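Local atomic coordinates of alternansucrase (Leuconostoc mesenteroides, PDB entry 6HVG), a protein that is a large multidomain member of glycosyl hydrolase family 70, combining a barrel of parallel strands with choline-binding-type repeats and a bound calcium ion. Residues K400-E404 with T414-P418; Y453-S458 with A480-I484; D775-F779 with L1102-N1107; G840-N844 with N997-S1001. All coordinates share one frame. Residue numbers count along the deposited sequence, not the author numbering.

Contact 1 of 4, residues K400-E404 with T414-P418; sequences KSSFE and TWYRP
Two backbone hydrogen bonds join the segments: Arg-417 N donates to Ser-402 O at 2.7 Å, and Glu-404 N to Trp-415 O at 3.0 Å. Turn-like from Lys-400 to Ser-402, the chain extends at Phe-403 and Glu-404, antiparallel to Trp-415 and Tyr-416. The bonds flank Phe-403 and Tyr-416, whose CA atoms lie 4.4 Å apart, a non-hydrogen-bonded pair and the single beta bridge of the contact. Ser-402 O also receives a CA-H...O contact from Tyr-416 CA at 3.0 Å. Farther along, Thr-414 OG1 donates to Glu-404 O at 3.0 Å while itself accepting from the backbone of Thr-411. The Glu-404 side chain (chi1 m, chi2 t) points toward the strand and brings OE1 to Trp-415 N, a weak bond of 3.3 Å; its OE2 forms a salt bridge with Arg-502, which also makes a cation-pi contact with Trp-415. Packing follows on the face carrying Phe-403 (m) and Tyr-416 (p). Phe-403 CD1 meets Tyr-416 CB at 3.5 Å, and the two rings, with planes at 19° and centroids 5.8 Å apart, are slid so far that they barely overlap. Residues late in the chain cover them: Ile-1273 and Leu-1281 touch Phe-403, and Leu-1285 touches Tyr-416. Because strand 415-416 pairs with strand 437-438 as well, the arrangement is that of a small antiparallel sheet extended at one edge by an isolated beta bridge.

Contact 2 of 4, residues Y453-S458 with A480-I484; sequences YLNFMS and AAFVI
Two helical segments cross at 31° with their N-to-C directions broadly aligned, their axes 10.2 Å apart at closest; Leu-454 faces Ala-481 (CA-CA 6.5 Å) and Met-457 faces Ile-484 (7.3 Å). Ile-484, in the m,m rotamer, is the knob, set in a hole formed by Tyr-453, Leu-454, Met-457 and Ser-458. Its CG2 lies 3.8 Å from Tyr-453 OH and 3.9 Å from Met-457 CB, its CG1 4.1 Å from Leu-454 CD2, and its CD1 4.0 Å from Ser-458 OG, which bonds to Ile-464 O. Tyr-453 (chi1 t) swings its ring tip toward the knob. Leu-454 (m,t) reaches the other way across the groove: CD1 stands 3.8 Å from Ala-480 CB, and CD2 4.0 Å from Ala-481 CB and 3.4 Å from Ala-481 N, a fit that the small alanines allow. Met-457 (m,m) leads its end away to Ala-504; helix 447-462 thus packs against both helix 474-495 and helix 499-511, the latter also touched by Phe-456 at Ser-507.

Contact 3 of 4, residues D775-F779 with L1102-N1107; sequences DTFTF and LDSFLN
A loop running into helix 779-793 packs against the short helix 1102-1105 and the two residues after it. The loop is extended from Asp-775 to Thr-778 and turns helical at Phe-779; Leu-1106 leaves helical geometry and Asn-1107 has positive phi (52°). CA neighbours are Thr-776 with Leu-1102 (7.1 Å) and Phe-779 with Leu-1106 (7.3 Å). Among the aromatic contacts, Phe-777 and Phe-1105, both with chi1 p, form a T-shaped pair: the edge of Phe-1105 meets the face of Phe-777, centroids 5.1 Å apart, planes at 86°. Two CH-pi contacts accompany it. Thr-776 CG2 stands over the Phe-1105 ring, 4.2 Å from its centroid, and Leu-1106 CD2 over the Phe-779 ring, 4.1 Å from its centroid. Aliphatic contacts fill in around Phe-777, whose CZ touches Leu-1106 CD1 at 3.5 Å and Leu-1102 CD1 at 4.1 Å; Met-764 and Leu-782 of the adjoining helices touch Phe-777 too. Backbone carbonyls also approach rings, Phe-777 O lying 3.4 Å from Phe-1105 CE1 and Phe-1105 O 3.7 Å from Phe-779 CE2, while Leu-1106 O accepts from Lys-1131 NZ. The chemistry is thus aromatic and aliphatic: interlocking ring faces, ring edges and methyl groups hold together connections that follow different strands of the parallel barrel.

Contact 4 of 4, residues G840-N844 with N997-S1001; sequences GTIYN and NALIS
Each segment presents a compact turn, and the two meet at their tips. In 997-1001, Ala-998 (phi/psi -56/-35) and Leu-999 (-88/-21) form the corners of a type I turn, with a weak closing bond from Ile-1000 N to Asn-997 O (3.3 Å); Asn-997 N donates back to Ile-1000 O at 3.0 Å. Asn-997 (chi1 p) folds OD1 back to accept from Leu-999 N at 2.9 Å, an Asx turn that leaves Ala-998 and Leu-999 projecting as a blunt bump. In 840-844, Thr-841 (chi1 p) curls its OG1 beneath the turn to accept weak capping bonds from Tyr-843 N and Asn-844 N, both 3.3 Å, at the start of helix 844-857. Ile-842 points toward 997-1001, while Tyr-843 lies sideways with its ring end coming nearer. Ile-842 (p,t) is the matching bump: its CD1 lodges against Ala-998 CB and Leu-999 CD2, each 3.5 Å away. In return Leu-999 (m,t) pushes CD2 into the hollow bounded by Ile-842 O at 3.3 Å, Ile-842 CD1, and Tyr-843 CD1 at 3.7 Å. The Tyr-843 ring (chi1 m) turns its edge to Ala-998 O, with CE1 3.8 Å from that oxygen, which accepts from Lys-800 NZ; Leu-807 and Pro-808 of helix 807-814 also pack on Tyr-843. Apolar tips meshing between a capped helix start and an Asx turn make this an interface between the barrel's helical layer and the antiparallel beta region that includes strand 1003-1009.

Overall arrangement
From the N terminus, contact 1 closes first, a short loop of nine residues that adds a bridge to strand 415-416. Contact 2 follows in series, about 21 Å away between centres, closing the connection from helix 447-462 to helix 474-495. Contact 3 spans far more chain: its 322 intervening residues include barrel strands 821-825, 1045-1047 and 1081-1083. Contact 4 nests inside that span, tying the entry of helix 844-857 to a turn in the antiparallel beta region; the centres of contacts 3 and 4 are about 28 Å apart. None of the loops cross. Contacts 1 and 4 lie on opposite sides of the chain's centre, about 65 Å apart between centres.

Contact 1 of 4, residues K400-E404 with T414-P418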
loop_
_atom_site.group_PDB
_atom_site.type_symbol
_atom_site.label_atom_id
_atom_site.label_comp_id
_atom_site.label_asym_id
_atom_site.label_seq_id
_atom_site.Cartn_x
_atom_site.Cartn_y
_atom_site.Cartn_z
ATOM N N LYS A 400 -24.106 32.429 -9.957
ATOM C CA LYS A 400 -22.850 32.351 -9.221
ATOM C C LYS A 400 -22.633 33.503 -8.237
ATOM O O LYS A 400 -21.852 33.354 -7.296
ATOM C CB LYS A 400 -21.678 32.259 -10.192
ATOM C CG LYS A 400 -21.706 30.997 -11.043
ATOM C CD LYS A 400 -20.427 30.749 -11.834
ATOM C CE LYS A 400 -20.547 29.454 -12.636
ATOM N NZ LYS A 400 -19.259 28.922 -13.143
ATOM N N SER A 401 -23.325 34.630 -8.425
ATOM C CA SER A 401 -23.238 35.751 -7.469
ATOM C C SER A 401 -23.700 35.346 -6.086
ATOM O O SER A 401 -22.989 35.537 -5.101
ATOM C CB SER A 401 -24.088 36.936 -7.913
ATOM O OG SER A 401 -23.545 37.529 -9.069
ATOM N N SER A 402 -24.900 34.775 -6.032
ATOM C CA SER A 402 -25.577 34.472 -4.766
ATOM C C SER A 402 -25.316 33.072 -4.213
ATOM O O SER A 402 -25.814 32.750 -3.137
ATOM C CB SER A 402 -27.084 34.684 -4.926
ATOM O OG SER A 402 -27.361 36.049 -5.094
ATOM N N PHE A 403 -24.547 32.252 -4.935
ATOM C CA PHE A 403 -24.262 30.869 -4.511
ATOM C C PHE A 403 -22.787 30.520 -4.622
ATOM O O PHE A 403 -22.220 30.615 -5.702
ATOM C CB PHE A 403 -25.020 29.885 -5.404
ATOM C CG PHE A 403 -26.460 29.674 -5.026
ATOM C CD1 PHE A 403 -26.778 28.923 -3.925
ATOM C CD2 PHE A 403 -27.487 30.196 -5.811
ATOM C CE1 PHE A 403 -28.093 28.713 -3.594
ATOM C CE2 PHE A 403 -28.802 29.984 -5.488
ATOM C CZ PHE A 403 -29.107 29.238 -4.378
ATOM N N GLU A 404 -22.177 30.090 -3.523
ATOM C CA GLU A 404 -20.830 29.518 -3.579
ATOM C C GLU A 404 -20.938 28.175 -4.271
ATOM O O GLU A 404 -21.831 27.388 -3.958
ATOM C CB GLU A 404 -20.226 29.356 -2.174
ATOM C CG GLU A 404 -19.823 30.679 -1.510
ATOM C CD GLU A 404 -19.350 30.520 -0.071
ATOM O OE1 GLU A 404 -19.353 29.393 0.471
ATOM O OE2 GLU A 404 -18.936 31.535 0.525
ATOM N N THR A 414 -21.721 24.764 0.962
ATOM C CA THR A 414 -22.104 25.984 0.222
ATOM C C THR A 414 -22.803 26.974 1.122
ATOM O O THR A 414 -23.661 26.599 1.926
ATOM C CB THR A 414 -23.073 25.669 -0.943
ATOM O OG1 THR A 414 -22.348 25.137 -2.047
ATOM C CG2 THR A 414 -23.784 26.932 -1.437
ATOM N N TRP A 415 -22.416 28.237 0.974
ATOM C CA TRP A 415 -23.139 29.360 1.528
ATOM C C TRP A 415 -23.779 30.113 0.367
ATOM O O TRP A 415 -23.229 30.129 -0.741
ATOM C CB TRP A 415 -22.184 30.267 2.307
ATOM C CG TRP A 415 -21.746 29.705 3.635
ATOM C CD1 TRP A 415 -21.446 28.400 3.921
ATOM C CD2 TRP A 415 -21.547 30.436 4.849
ATOM N NE1 TRP A 415 -21.108 28.278 5.233
ATOM C CE2 TRP A 415 -21.156 29.514 5.825
ATOM C CE3 TRP A 415 -21.669 31.778 5.206
ATOM C CZ2 TRP A 415 -20.882 29.892 7.148
ATOM C CZ3 TRP A 415 -21.399 32.157 6.528
ATOM C CH2 TRP A 415 -20.999 31.218 7.469
ATOM N N TYR A 416 -24.942 30.721 0.627
ATOM C CA TYR A 416 -25.680 31.482 -0.378
ATOM C C TYR A 416 -26.119 32.835 0.177
ATOM O O TYR A 416 -25.985 33.090 1.375
ATOM C CB TYR A 416 -26.882 30.683 -0.911
ATOM C CG TYR A 416 -28.086 30.648 -0.006
ATOM C CD1 TYR A 416 -28.058 29.972 1.194
ATOM C CD2 TYR A 416 -29.268 31.305 -0.360
ATOM C CE1 TYR A 416 -29.164 29.949 2.027
ATOM C CE2 TYR A 416 -30.383 31.274 0.463
ATOM C CZ TYR A 416 -30.324 30.595 1.654
ATOM O OH TYR A 416 -31.426 30.561 2.480
ATOM N N ARG A 417 -26.626 33.701 -0.702
ATOM C CA ARG A 417 -27.117 35.014 -0.312
ATOM C C ARG A 417 -28.632 34.983 -0.235
ATOM O O ARG A 417 -29.287 34.966 -1.269
ATOM C CB ARG A 417 -26.667 36.079 -1.321
ATOM C CG ARG A 417 -27.063 37.504 -0.940
ATOM C CD ARG A 417 -26.923 38.491 -2.088
ATOM N NE ARG A 417 -27.295 39.852 -1.676
ATOM C CZ ARG A 417 -27.330 40.910 -2.483
ATOM N NH1 ARG A 417 -27.035 40.788 -3.771
ATOM N NH2 ARG A 417 -27.655 42.096 -1.991
ATOM N N PRO A 418 -29.200 34.969 0.984
ATOM C CA PRO A 418 -30.666 35.049 1.065
ATOM C C PRO A 418 -31.156 36.434 0.728
ATOM O O PRO A 418 -30.421 37.379 0.901
ATOM C CB PRO A 418 -30.968 34.733 2.541
ATOM C CG PRO A 418 -29.733 35.122 3.257
ATOM C CD PRO A 418 -28.600 34.791 2.316
#

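Contact 2 of 4, residues Y453-S458 with A480-I484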
loop_
_atom_site.group_PDB
_atom_site.type_symbol
_atom_site.label_atom_id
_atom_site.label_comp_id
_atom_site.label_asym_id
_atom_site.label_seq_id
_atom_site.Cartn_x
_atom_site.Cartn_y
_atom_site.Cartn_z
ATOM N N TYR A 453 -28.576 17.907 11.579
ATOM C CA TYR A 453 -28.164 19.299 11.629
ATOM C C TYR A 453 -28.728 19.973 12.869
ATOM O O TYR A 453 -27.997 20.624 13.590
ATOM C CB TYR A 453 -28.633 20.048 10.382
ATOM C CG TYR A 453 -28.615 21.561 10.503
ATOM C CD1 TYR A 453 -27.466 22.293 10.233
ATOM C CD2 TYR A 453 -29.741 22.256 10.870
ATOM C CE1 TYR A 453 -27.452 23.677 10.328
ATOM C CE2 TYR A 453 -29.744 23.644 10.975
ATOM C CZ TYR A 453 -28.604 24.352 10.698
ATOM O OH TYR A 453 -28.641 25.719 10.817
ATOM N N LEU A 454 -30.025 19.805 13.112
ATOM C CA LEU A 454 -30.694 20.429 14.250
ATOM C C LEU A 454 -30.108 19.975 15.566
ATOM O O LEU A 454 -29.808 20.813 16.420
ATOM C CB LEU A 454 -32.196 20.130 14.256
ATOM C CG LEU A 454 -32.965 20.748 13.099
ATOM C CD1 LEU A 454 -34.366 20.183 13.080
ATOM C CD2 LEU A 454 -33.028 22.271 13.181
ATOM N N ASN A 455 -29.914 18.667 15.718
ATOM C CA ASN A 455 -29.303 18.132 16.932
ATOM C C ASN A 455 -27.853 18.623 17.129
ATOM O O ASN A 455 -27.453 18.934 18.242
ATOM C CB ASN A 455 -29.316 16.611 16.923
ATOM C CG ASN A 455 -30.698 16.045 17.015
ATOM O OD1 ASN A 455 -31.658 16.755 17.287
ATOM N ND2 ASN A 455 -30.815 14.759 16.798
ATOM N N PHE A 456 -27.071 18.685 16.056
ATOM C CA PHE A 456 -25.688 19.142 16.138
ATOM C C PHE A 456 -25.581 20.626 16.545
ATOM O O PHE A 456 -24.816 20.969 17.443
ATOM C CB PHE A 456 -24.989 18.902 14.807
ATOM C CG PHE A 456 -23.542 19.285 14.790
ATOM C CD1 PHE A 456 -22.580 18.394 15.220
ATOM C CD2 PHE A 456 -23.135 20.506 14.270
ATOM C CE1 PHE A 456 -21.236 18.725 15.168
ATOM C CE2 PHE A 456 -21.797 20.855 14.234
ATOM C CZ PHE A 456 -20.853 19.965 14.704
ATOM N N MET A 457 -26.339 21.497 15.887
ATOM C CA MET A 457 -26.308 22.931 16.190
ATOM C C MET A 457 -26.842 23.230 17.584
ATOM O O MET A 457 -26.301 24.097 18.275
ATOM C CB MET A 457 -27.115 23.729 15.177
ATOM C CG MET A 457 -26.556 23.680 13.766
ATOM S SD MET A 457 -25.119 24.722 13.479
ATOM C CE MET A 457 -23.891 23.474 13.212
ATOM N N SER A 458 -27.888 22.507 17.990
ATOM C CA SER A 458 -28.397 22.540 19.359
ATOM C C SER A 458 -27.330 22.298 20.429
ATOM O O SER A 458 -27.291 23.003 21.444
ATOM C CB SER A 458 -29.464 21.457 19.541
ATOM O OG SER A 458 -30.732 21.931 19.199
ATOM N N ALA A 480 -38.049 24.032 14.171
ATOM C CA ALA A 480 -36.810 23.920 14.926
ATOM C C ALA A 480 -35.627 24.520 14.176
ATOM O O ALA A 480 -34.714 25.044 14.797
ATOM C CB ALA A 480 -36.528 22.469 15.274
ATOM N N ALA A 481 -35.655 24.460 12.853
ATOM C CA ALA A 481 -34.624 25.099 12.041
ATOM C C ALA A 481 -34.636 26.605 12.213
ATOM O O ALA A 481 -33.593 27.224 12.243
ATOM C CB ALA A 481 -34.799 24.721 10.579
ATOM N N PHE A 482 -35.827 27.183 12.338
ATOM C CA PHE A 482 -35.964 28.632 12.456
ATOM C C PHE A 482 -35.537 29.166 13.820
ATOM O O PHE A 482 -34.895 30.208 13.875
ATOM C CB PHE A 482 -37.377 29.085 12.119
ATOM C CG PHE A 482 -37.514 30.575 12.018
ATOM C CD1 PHE A 482 -36.948 31.275 10.952
ATOM C CD2 PHE A 482 -38.197 31.295 13.004
ATOM C CE1 PHE A 482 -37.073 32.661 10.864
ATOM C CE2 PHE A 482 -38.320 32.676 12.925
ATOM C CZ PHE A 482 -37.755 33.358 11.855
ATOM N N VAL A 483 -35.829 28.442 14.903
ATOM C CA VAL A 483 -35.319 28.862 16.214
ATOM C C VAL A 483 -33.786 28.776 16.232
ATOM O O VAL A 483 -33.139 29.594 16.867
ATOM C CB VAL A 483 -35.943 28.119 17.434
ATOM C CG1 VAL A 483 -37.443 28.180 17.373
ATOM C CG2 VAL A 483 -35.498 26.681 17.522
ATOM N N ILE A 484 -33.206 27.818 15.509
ATOM C CA ILE A 484 -31.751 27.759 15.319
ATOM C C ILE A 484 -31.259 28.914 14.453
ATOM O O ILE A 484 -30.204 29.484 14.735
ATOM C CB ILE A 484 -31.290 26.425 14.679
ATOM C CG1 ILE A 484 -31.586 25.237 15.606
ATOM C CG2 ILE A 484 -29.802 26.451 14.346
ATOM C CD1 ILE A 484 -30.703 25.157 16.837
#

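Contact 3 of 4, residues D775-F779 with L1102-N1107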
loop_
_atom_site.group_PDB
_atom_site.type_symbol
_atom_site.label_atom_id
_atom_site.label_comp_id
_atom_site.label_asym_id
_atom_site.label_seq_id
_atom_site.Cartn_x
_atom_site.Cartn_y
_atom_site.Cartn_z
ATOM N N ASP A 775 0.885 6.088 8.261
ATOM C CA ASP A 775 0.831 7.159 9.244
ATOM C C ASP A 775 1.750 8.335 8.838
ATOM O O ASP A 775 2.815 8.122 8.273
ATOM C CB ASP A 775 1.270 6.587 10.597
ATOM C CG ASP A 775 0.329 6.914 11.731
ATOM O OD1 ASP A 775 -0.745 7.514 11.480
ATOM O OD2 ASP A 775 0.675 6.534 12.882
ATOM N N THR A 776 1.323 9.558 9.131
ATOM C CA THR A 776 2.131 10.739 8.892
ATOM C C THR A 776 3.151 10.912 10.013
ATOM O O THR A 776 2.781 10.914 11.187
ATOM C CB THR A 776 1.253 11.995 8.848
ATOM O OG1 THR A 776 0.389 11.896 7.731
ATOM C CG2 THR A 776 2.064 13.276 8.627
ATOM N N PHE A 777 4.424 11.099 9.655
ATOM C CA PHE A 777 5.452 11.323 10.657
ATOM C C PHE A 777 6.180 12.627 10.375
ATOM O O PHE A 777 6.364 13.012 9.228
ATOM C CB PHE A 777 6.434 10.134 10.812
ATOM C CG PHE A 777 7.092 9.703 9.555
ATOM C CD1 PHE A 777 8.239 10.338 9.115
ATOM C CD2 PHE A 777 6.589 8.639 8.841
ATOM C CE1 PHE A 777 8.862 9.954 7.959
ATOM C CE2 PHE A 777 7.216 8.220 7.691
ATOM C CZ PHE A 777 8.356 8.881 7.244
ATOM N N THR A 778 6.602 13.283 11.447
ATOM C CA THR A 778 7.298 14.535 11.371
ATOM C C THR A 778 8.797 14.216 11.138
ATOM O O THR A 778 9.257 13.095 11.323
ATOM C CB THR A 778 6.998 15.372 12.653
ATOM O OG1 THR A 778 6.839 16.738 12.289
ATOM C CG2 THR A 778 8.090 15.262 13.691
ATOM N N PHE A 779 9.552 15.211 10.712
ATOM C CA PHE A 779 10.998 15.034 10.515
ATOM C C PHE A 779 11.746 14.655 11.788
ATOM O O PHE A 779 12.658 13.831 11.726
ATOM C CB PHE A 779 11.651 16.283 9.917
ATOM C CG PHE A 779 11.732 16.258 8.424
ATOM C CD1 PHE A 779 12.635 15.405 7.784
ATOM C CD2 PHE A 779 10.921 17.087 7.651
ATOM C CE1 PHE A 779 12.734 15.390 6.403
ATOM C CE2 PHE A 779 11.014 17.062 6.271
ATOM C CZ PHE A 779 11.912 16.207 5.647
ATOM N N LEU A 1102 4.254 9.861 2.148
ATOM C CA LEU A 1102 5.570 10.235 2.685
ATOM C C LEU A 1102 6.478 11.008 1.705
ATOM O O LEU A 1102 7.251 11.866 2.127
ATOM C CB LEU A 1102 6.295 9.039 3.303
ATOM C CG LEU A 1102 7.078 7.986 2.506
ATOM C CD1 LEU A 1102 7.892 7.194 3.489
ATOM C CD2 LEU A 1102 6.163 7.040 1.760
ATOM N N ASP A 1103 6.349 10.732 0.408
ATOM C CA ASP A 1103 7.025 11.526 -0.624
ATOM C C ASP A 1103 6.752 13.010 -0.458
ATOM O O ASP A 1103 7.637 13.828 -0.677
ATOM C CB ASP A 1103 6.582 11.119 -2.028
ATOM C CG ASP A 1103 7.161 9.798 -2.470
ATOM O OD1 ASP A 1103 7.869 9.174 -1.658
ATOM O OD2 ASP A 1103 6.869 9.390 -3.646
ATOM N N SER A 1104 5.521 13.347 -0.091
ATOM C CA SER A 1104 5.101 14.729 -0.025
ATOM C C SER A 1104 5.637 15.377 1.227
ATOM O O SER A 1104 6.274 16.433 1.159
ATOM C CB SER A 1104 3.581 14.855 -0.085
ATOM O OG SER A 1104 3.199 16.192 -0.356
ATOM N N PHE A 1105 5.398 14.775 2.377
ATOM C CA PHE A 1105 5.810 15.425 3.624
ATOM C C PHE A 1105 7.292 15.250 3.959
ATOM O O PHE A 1105 7.828 16.005 4.773
ATOM C CB PHE A 1105 4.884 15.059 4.807
ATOM C CG PHE A 1105 4.814 13.591 5.142
ATOM C CD1 PHE A 1105 5.833 12.991 5.856
ATOM C CD2 PHE A 1105 3.689 12.837 4.824
ATOM C CE1 PHE A 1105 5.775 11.657 6.186
ATOM C CE2 PHE A 1105 3.627 11.487 5.169
ATOM C CZ PHE A 1105 4.680 10.891 5.843
ATOM N N LEU A 1106 7.964 14.298 3.315
ATOM C CA LEU A 1106 9.423 14.230 3.395
ATOM C C LEU A 1106 10.152 14.998 2.273
ATOM O O LEU A 1106 11.363 14.932 2.160
ATOM C CB LEU A 1106 9.901 12.771 3.465
ATOM C CG LEU A 1106 9.512 11.976 4.727
ATOM C CD1 LEU A 1106 10.097 10.578 4.666
ATOM C CD2 LEU A 1106 10.008 12.687 5.966
ATOM N N ASN A 1107 9.417 15.727 1.453
ATOM C CA ASN A 1107 10.005 16.634 0.482
ATOM C C ASN A 1107 11.072 16.026 -0.421
ATOM O O ASN A 1107 12.005 16.717 -0.858
ATOM C CB ASN A 1107 10.553 17.865 1.202
ATOM C CG ASN A 1107 9.484 18.595 2.007
ATOM O OD1 ASN A 1107 8.326 18.642 1.625
ATOM N ND2 ASN A 1107 9.878 19.159 3.123
#

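Contact 4 of 4, residues G840-N844 with N997-S1001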
loop_
_atom_site.group_PDB
_atom_site.type_symbol
_atom_site.label_atom_id
_atom_site.label_comp_id
_atom_site.label_asym_id
_atom_site.label_seq_id
_atom_site.Cartn_x
_atom_site.Cartn_y
_atom_site.Cartn_z
ATOM N N GLY A 840 29.695 8.279 6.744
ATOM C CA GLY A 840 29.778 7.037 5.994
ATOM C C GLY A 840 29.204 5.886 6.781
ATOM O O GLY A 840 29.068 5.974 7.994
ATOM N N THR A 841 28.859 4.810 6.075
ATOM C CA THR A 841 28.374 3.581 6.679
ATOM C C THR A 841 29.549 2.677 6.953
ATOM O O THR A 841 30.661 2.920 6.478
ATOM C CB THR A 841 27.442 2.791 5.729
ATOM O OG1 THR A 841 28.180 2.337 4.591
ATOM C CG2 THR A 841 26.275 3.620 5.263
ATOM N N ILE A 842 29.299 1.604 7.692
ATOM C CA ILE A 842 30.358 0.642 7.969
ATOM C C ILE A 842 30.792 -0.129 6.709
ATOM O O ILE A 842 31.915 -0.638 6.614
ATOM C CB ILE A 842 29.997 -0.332 9.116
ATOM C CG1 ILE A 842 28.788 -1.203 8.773
ATOM C CG2 ILE A 842 29.742 0.436 10.407
ATOM C CD1 ILE A 842 28.632 -2.393 9.718
ATOM N N TYR A 843 29.903 -0.193 5.730
ATOM C CA TYR A 843 30.191 -0.895 4.493
ATOM C C TYR A 843 31.079 -0.081 3.535
ATOM O O TYR A 843 31.716 -0.656 2.648
ATOM C CB TYR A 843 28.889 -1.296 3.802
ATOM C CG TYR A 843 27.844 -1.932 4.713
ATOM C CD1 TYR A 843 28.090 -3.131 5.377
ATOM C CD2 TYR A 843 26.597 -1.340 4.889
ATOM C CE1 TYR A 843 27.118 -3.714 6.183
ATOM C CE2 TYR A 843 25.636 -1.918 5.696
ATOM C CZ TYR A 843 25.908 -3.106 6.333
ATOM O OH TYR A 843 24.943 -3.667 7.113
ATOM N N ASN A 844 31.129 1.237 3.719
ATOM C CA ASN A 844 31.831 2.129 2.799
ATOM C C ASN A 844 33.245 1.690 2.352
ATOM O O ASN A 844 33.550 1.698 1.155
ATOM C CB ASN A 844 31.884 3.549 3.367
ATOM C CG ASN A 844 32.376 4.559 2.350
ATOM O OD1 ASN A 844 33.531 4.508 1.913
ATOM N ND2 ASN A 844 31.508 5.505 1.981
ATOM N N ASN A 997 29.161 -10.973 12.130
ATOM C CA ASN A 997 29.385 -9.627 12.685
ATOM C C ASN A 997 28.566 -8.599 11.881
ATOM O O ASN A 997 27.823 -8.986 10.990
ATOM C CB ASN A 997 30.880 -9.284 12.677
ATOM C CG ASN A 997 31.506 -9.425 11.294
ATOM O OD1 ASN A 997 31.128 -8.719 10.355
ATOM N ND2 ASN A 997 32.459 -10.346 11.155
ATOM N N ALA A 998 28.693 -7.311 12.196
ATOM C CA ALA A 998 27.926 -6.275 11.508
ATOM C C ALA A 998 28.105 -6.271 9.975
ATOM O O ALA A 998 27.161 -5.972 9.244
ATOM C CB ALA A 998 28.261 -4.899 12.069
ATOM N N LEU A 999 29.301 -6.600 9.494
ATOM C CA LEU A 999 29.608 -6.528 8.053
ATOM C C LEU A 999 29.276 -7.818 7.266
ATOM O O LEU A 999 29.119 -7.770 6.037
ATOM C CB LEU A 999 31.082 -6.153 7.841
ATOM C CG LEU A 999 31.507 -4.791 8.402
ATOM C CD1 LEU A 999 33.014 -4.713 8.574
ATOM C CD2 LEU A 999 31.018 -3.647 7.531
ATOM N N ILE A 1000 29.167 -8.965 7.943
ATOM C CA ILE A 1000 28.888 -10.218 7.235
ATOM C C ILE A 1000 28.187 -11.280 8.093
ATOM O O ILE A 1000 28.364 -11.342 9.307
ATOM C CB ILE A 1000 30.182 -10.790 6.596
ATOM C CG1 ILE A 1000 29.864 -11.932 5.631
ATOM C CG2 ILE A 1000 31.168 -11.266 7.645
ATOM C CD1 ILE A 1000 31.003 -12.296 4.699
ATOM N N SER A 1001 27.383 -12.098 7.422
ATOM C CA SER A 1001 26.831 -13.331 7.953
ATOM C C SER A 1001 27.077 -14.395 6.893
ATOM O O SER A 1001 26.181 -14.739 6.118
ATOM C CB SER A 1001 25.333 -13.205 8.217
ATOM O OG SER A 1001 25.047 -12.085 9.049
#